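Local coordinates for protein bifunctional autolysin (Staphylococcus aureus subsp. aureus Mu50, PDB 6FXO) that probably hydrolyses the glycan strands of cell-wall peptidoglycan as an N-acetylglucosaminidase of glycoside hydrolase family 73, at residues P28-V33 / T38-N43; N15-I20 / H47-K52. All blocks are in the same frame, centred on the assembly; numbering follows the deposited sequence.

How the contacts relate
Helix 42-49 serves both contacts: its first residues belong to contact 1, and M49 of contact 2 meets helix 14-22. The pair illustrates how successive contacts that share one helix can fold a chain back on itself. Along the sequence the order is N15-I20, P28-V33, T38-N43, H47-K52, so contact 1 falls between the two halves of contact 2. The centres are about 14 Å apart, on the same side of the chain's centre. They also touch directly, since the F42 ring packs against helix 14-22, with F42 CZ 3.6 Å from N15 O. Helices 14-22 and 42-49 thus meet through F42 and M49, while the bridge of contact 1 pairs the connection between them with itself.

Contact 1 of 2, residues P28-V33 / T38-N43; sequences PQVQRV and TDANFN
The carbonyl oxygen of P28 is met by two neighbouring groups of the facing backbone: A40 N donates a hydrogen bond of 3.2 Å to P28 O, and the CA-H of D39 lies closer still, with D39 CA 3.1 Å from P28 O. The motif is an isolated beta bridge, Q29 opposite D39, antiparallel in its bonding although neither segment is a regular strand. The bond from A40 N is fairly straight (153°), but the donor sits above the carbonyl plane rather than on a lone pair. Beyond the bridge V30 and T38 face each other as a hydrogen-bonded pair whose two bonds are both weak: V30 N to T38 O is short at 2.7 Å but bent, and T38 N to V30 O is long. A further CA-H from Q29 also points at T38 O, which thus receives more than one donor. The segments run 107° apart and form just this single bridge; the chain then enters helix 42-49, with N41 at its N-cap position.

On one side, buried V30 meets A40 through their CB atoms. Along the other, the Q29 amide runs beside the D39 carboxylate, the two planes clearly inclined, while the backbone of Q29 is hydrogen-bonded to T212 of another loop. R32 reaches over to the helix to form a salt bridge with D44. The first torsion of V30 (60°) sets CG1 between its backbone N and carbonyl carbon, and from there V30 CG1 presses to 3.1 Å from T38 O.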
loop_
_atom_site.group_PDB
_atom_site.type_symbol
_atom_site.label_atom_id
_atom_site.label_comp_id
_atom_site.label_asym_id
_atom_site.label_seq_id
_atom_site.Cartn_x
_atom_site.Cartn_y
_atom_site.Cartn_z
ATOM N N PRO A 28 7.710 -7.395 17.913
ATOM C CA PRO A 28 8.029 -7.693 16.490
ATOM C C PRO A 28 8.331 -9.153 16.092
ATOM O O PRO A 28 9.020 -9.838 16.852
ATOM C CB PRO A 28 9.271 -6.838 16.221
ATOM C CG PRO A 28 9.334 -5.835 17.376
ATOM C CD PRO A 28 8.744 -6.551 18.535
ATOM N N GLN A 29 7.898 -9.605 14.873
ATOM C CA GLN A 29 8.130 -10.941 14.368
ATOM C C GLN A 29 9.116 -11.037 13.197
ATOM O O GLN A 29 9.350 -10.059 12.481
ATOM C CB GLN A 29 6.772 -11.625 14.033
ATOM C CG GLN A 29 5.655 -11.559 15.109
ATOM C CD GLN A 29 6.025 -12.155 16.459
ATOM O OE1 GLN A 29 5.678 -13.276 16.820
ATOM N NE2 GLN A 29 6.828 -11.371 17.161
ATOM N N VAL A 30 9.721 -12.223 13.032
ATOM C CA VAL A 30 10.672 -12.460 11.966
ATOM C C VAL A 30 10.434 -13.850 11.403
ATOM O O VAL A 30 10.619 -14.856 12.079
ATOM C CB VAL A 30 12.146 -12.224 12.399
ATOM C CG1 VAL A 30 12.543 -13.137 13.553
ATOM C CG2 VAL A 30 13.086 -12.401 11.213
ATOM N N GLN A 31 9.977 -13.873 10.149
ATOM C CA GLN A 31 9.669 -15.059 9.366
ATOM C C GLN A 31 10.980 -15.572 8.834
ATOM O O GLN A 31 11.262 -15.332 7.658
ATOM C CB GLN A 31 8.816 -14.689 8.140
ATOM C CG GLN A 31 7.315 -14.702 8.284
ATOM C CD GLN A 31 6.632 -14.731 6.931
ATOM O OE1 GLN A 31 6.183 -15.784 6.468
ATOM N NE2 GLN A 31 6.560 -13.588 6.235
ATOM N N ARG A 32 11.796 -16.240 9.670
ATOM C CA ARG A 32 13.050 -16.765 9.172
ATOM C C ARG A 32 12.802 -17.775 8.069
ATOM O O ARG A 32 13.653 -18.014 7.223
ATOM C CB ARG A 32 13.918 -17.307 10.379
ATOM C CG ARG A 32 13.577 -16.699 11.787
ATOM C CD ARG A 32 14.748 -16.147 12.669
ATOM N NE ARG A 32 15.289 -14.895 12.123
ATOM C CZ ARG A 32 16.241 -14.152 12.594
ATOM N NH1 ARG A 32 16.859 -14.494 13.729
ATOM N NH2 ARG A 32 16.610 -13.049 11.925
ATOM N N VAL A 33 11.623 -18.394 8.111
ATOM C CA VAL A 33 11.173 -19.376 7.147
ATOM C C VAL A 33 9.715 -18.934 6.960
ATOM O O VAL A 33 9.124 -18.408 7.904
ATOM C CB VAL A 33 11.322 -20.812 7.709
ATOM C CG1 VAL A 33 10.531 -20.978 8.999
ATOM C CG2 VAL A 33 10.903 -21.845 6.670
ATOM N N THR A 38 8.938 -15.379 14.935
ATOM C CA THR A 38 9.714 -15.433 16.154
ATOM C C THR A 38 10.089 -14.027 16.438
ATOM O O THR A 38 10.153 -13.228 15.515
ATOM C CB THR A 38 10.904 -16.275 15.914
ATOM O OG1 THR A 38 10.421 -17.485 15.344
ATOM C CG2 THR A 38 11.635 -16.577 17.179
ATOM N N ASP A 39 10.298 -13.692 17.688
ATOM C CA ASP A 39 10.653 -12.304 17.910
ATOM C C ASP A 39 12.022 -11.915 17.401
ATOM O O ASP A 39 12.984 -12.650 17.589
ATOM C CB ASP A 39 10.484 -11.898 19.384
ATOM C CG ASP A 39 9.909 -12.960 20.303
ATOM O OD1 ASP A 39 8.669 -13.107 20.340
ATOM O OD2 ASP A 39 10.699 -13.617 21.013
ATOM N N ALA A 40 12.101 -10.738 16.769
ATOM C CA ALA A 40 13.354 -10.222 16.229
ATOM C C ALA A 40 14.293 -9.643 17.297
ATOM O O ALA A 40 13.803 -9.189 18.306
ATOM C CB ALA A 40 13.055 -9.164 15.181
ATOM N N ASN A 41 15.614 -9.676 17.063
ATOM C CA ASN A 41 16.626 -9.144 18.004
ATOM C C ASN A 41 16.941 -7.677 17.686
ATOM O O ASN A 41 16.356 -7.130 16.754
ATOM C CB ASN A 41 17.902 -9.984 18.110
ATOM C CG ASN A 41 18.333 -10.638 16.852
ATOM O OD1 ASN A 41 19.050 -10.019 16.061
ATOM N ND2 ASN A 41 17.958 -11.885 16.614
ATOM N N PHE A 42 17.827 -7.022 18.459
ATOM C CA PHE A 42 18.126 -5.637 18.174
ATOM C C PHE A 42 18.690 -5.469 16.788
ATOM O O PHE A 42 18.330 -4.519 16.095
ATOM C CB PHE A 42 19.103 -5.128 19.231
ATOM C CG PHE A 42 19.455 -3.668 19.166
ATOM C CD1 PHE A 42 20.639 -3.250 18.598
ATOM C CD2 PHE A 42 18.613 -2.714 19.710
ATOM C CE1 PHE A 42 20.982 -1.907 18.574
ATOM C CE2 PHE A 42 18.957 -1.371 19.685
ATOM C CZ PHE A 42 20.139 -0.977 19.120
ATOM N N ASN A 43 19.556 -6.394 16.358
ATOM C CA ASN A 43 20.101 -6.233 15.019
ATOM C C ASN A 43 19.080 -6.402 13.884
ATOM O O ASN A 43 19.188 -5.759 12.844
ATOM C CB ASN A 43 21.319 -7.148 14.831
ATOM C CG ASN A 43 22.629 -6.490 15.219
ATOM O OD1 ASN A 43 22.918 -6.349 16.412
ATOM N ND2 ASN A 43 23.502 -6.089 14.285
#

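Contact 2 of 2, residues N15-I20 / H47-K52; sequences NQVAQI and HAMDTK
M49 supplies most of the buried surface here, and its thioether end lies against V17 and A18 on helix 14-22. It is a small apolar contact in which one methionine of H47-K52 lies against the flank of that helix. The methyl does the closest touching: M49 CE is 3.4 Å from V17 CG2, and the two side chains cross at a slant. The same CE also comes 3.5 Å from A18 N, so it rests over the helix backbone itself. Just behind it the sulfur sits by the small residue, with M49 SD 3.8 Å from A18 CA. The chain of M49 is extended about chi2 (176°) and then bends at chi3 (53°), which turns CE toward V17 while it stays over A18 N. The small side chain of A18 lets the sulfur lie near the main chain, whereas V17 offers a branched side chain beside the methyl. All three residues are buried.

Other parts of the fold complete the enclosure. L14 and Q21 of helix 14-22 and W200 of helix 195-200 touch M49, whose carbonyl oxygen is bonded to Y196 OH. D50, at the N-cap position of helix 51-56, follows, and T51 OG1 then bonds to P241 O of strand 237-242.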
loop_
_atom_site.group_PDB
_atom_site.type_symbol
_atom_site.label_atom_id
_atom_site.label_comp_id
_atom_site.label_asym_id
_atom_site.label_seq_id
_atom_site.Cartn_x
_atom_site.Cartn_y
_atom_site.Cartn_z
ATOM N N ASN A 15 19.969 3.822 16.685
ATOM C CA ASN A 15 20.167 3.016 17.873
ATOM C C ASN A 15 19.005 3.180 18.827
ATOM O O ASN A 15 18.529 2.208 19.412
ATOM C CB ASN A 15 21.440 3.483 18.547
ATOM C CG ASN A 15 22.692 2.837 18.030
ATOM O OD1 ASN A 15 22.833 2.611 16.822
ATOM N ND2 ASN A 15 23.699 2.619 18.863
ATOM N N GLN A 16 18.547 4.427 18.959
ATOM C CA GLN A 16 17.438 4.832 19.820
ATOM C C GLN A 16 16.141 4.351 19.252
ATOM O O GLN A 16 15.352 3.711 19.943
ATOM C CB GLN A 16 17.358 6.379 19.924
ATOM C CG GLN A 16 16.901 6.984 21.270
ATOM C CD GLN A 16 16.743 8.500 21.188
ATOM O OE1 GLN A 16 17.709 9.222 20.927
ATOM N NE2 GLN A 16 15.546 9.059 21.500
ATOM N N VAL A 17 15.933 4.634 17.970
ATOM C CA VAL A 17 14.660 4.183 17.382
ATOM C C VAL A 17 14.421 2.683 17.318
ATOM O O VAL A 17 13.281 2.238 17.411
ATOM C CB VAL A 17 14.378 4.870 16.033
ATOM C CG1 VAL A 17 14.096 6.350 16.246
ATOM C CG2 VAL A 17 15.542 4.675 15.077
ATOM N N ALA A 18 15.482 1.914 17.130
ATOM C CA ALA A 18 15.348 0.467 17.068
ATOM C C ALA A 18 15.081 -0.168 18.433
ATOM O O ALA A 18 14.239 -1.061 18.528
ATOM C CB ALA A 18 16.595 -0.144 16.455
ATOM N N GLN A 19 15.813 0.262 19.492
ATOM C CA GLN A 19 15.614 -0.275 20.807
ATOM C C GLN A 19 14.195 0.086 21.202
ATOM O O GLN A 19 13.555 -0.691 21.907
ATOM C CB GLN A 19 16.666 0.315 21.798
ATOM C CG GLN A 19 17.032 -0.484 23.086
ATOM C CD GLN A 19 18.037 -1.639 22.970
ATOM O OE1 GLN A 19 17.662 -2.813 23.006
ATOM N NE2 GLN A 19 19.330 -1.332 22.793
ATOM N N ILE A 20 13.679 1.268 20.721
ATOM C CA ILE A 20 12.308 1.604 21.093
ATOM C C ILE A 20 11.321 0.551 20.555
ATOM O O ILE A 20 10.323 0.251 21.218
ATOM C CB ILE A 20 11.939 3.032 20.595
ATOM C CG1 ILE A 20 12.818 4.090 21.280
ATOM C CG2 ILE A 20 10.461 3.318 20.843
ATOM C CD1 ILE A 20 12.731 5.475 20.646
ATOM N N HIS A 47 18.394 -3.233 11.308
ATOM C CA HIS A 47 18.705 -3.465 9.878
ATOM C C HIS A 47 17.511 -3.253 8.947
ATOM O O HIS A 47 17.642 -2.772 7.840
ATOM C CB HIS A 47 19.294 -4.885 9.694
ATOM C CG HIS A 47 19.599 -5.298 8.289
ATOM N ND1 HIS A 47 18.829 -6.230 7.627
ATOM C CD2 HIS A 47 20.674 -5.055 7.502
ATOM C CE1 HIS A 47 19.431 -6.551 6.483
ATOM N NE2 HIS A 47 20.553 -5.854 6.386
ATOM N N ALA A 48 16.374 -3.668 9.406
ATOM C CA ALA A 48 15.139 -3.558 8.685
ATOM C C ALA A 48 14.619 -2.100 8.675
ATOM O O ALA A 48 13.840 -1.729 7.799
ATOM C CB ALA A 48 14.126 -4.466 9.310
ATOM N N MET A 49 15.107 -1.311 9.640
ATOM C CA MET A 49 14.760 0.111 9.861
ATOM C C MET A 49 15.754 1.141 9.315
ATOM O O MET A 49 15.437 2.325 9.103
ATOM C CB MET A 49 14.689 0.350 11.377
ATOM C CG MET A 49 13.383 0.036 11.990
ATOM S SD MET A 49 13.509 0.268 13.789
ATOM C CE MET A 49 14.111 1.852 13.875
ATOM N N ASP A 50 16.939 0.682 9.090
ATOM C CA ASP A 50 18.019 1.503 8.596
ATOM C C ASP A 50 17.727 2.083 7.277
ATOM O O ASP A 50 18.140 1.560 6.272
ATOM C CB ASP A 50 19.322 0.682 8.626
ATOM C CG ASP A 50 20.551 1.449 8.193
ATOM O OD1 ASP A 50 20.914 2.422 8.878
ATOM O OD2 ASP A 50 21.187 1.033 7.208
ATOM N N THR A 51 17.051 3.215 7.274
ATOM C CA THR A 51 16.729 3.822 5.972
ATOM C C THR A 51 17.957 4.081 5.125
ATOM O O THR A 51 17.827 4.185 3.911
ATOM C CB THR A 51 16.083 5.184 6.095
ATOM O OG1 THR A 51 17.083 6.088 6.534
ATOM C CG2 THR A 51 14.915 5.207 7.023
ATOM N N LYS A 52 19.129 4.251 5.725
ATOM C CA LYS A 52 20.254 4.485 4.872
ATOM C C LYS A 52 20.470 3.296 3.971
ATOM O O LYS A 52 20.902 3.448 2.835
ATOM C CB LYS A 52 21.554 4.833 5.627
ATOM C CG LYS A 52 22.599 5.749 4.892
ATOM C CD LYS A 52 22.429 6.130 3.355
ATOM C CE LYS A 52 23.535 7.077 2.835
ATOM N NZ LYS A 52 23.365 7.595 1.408
#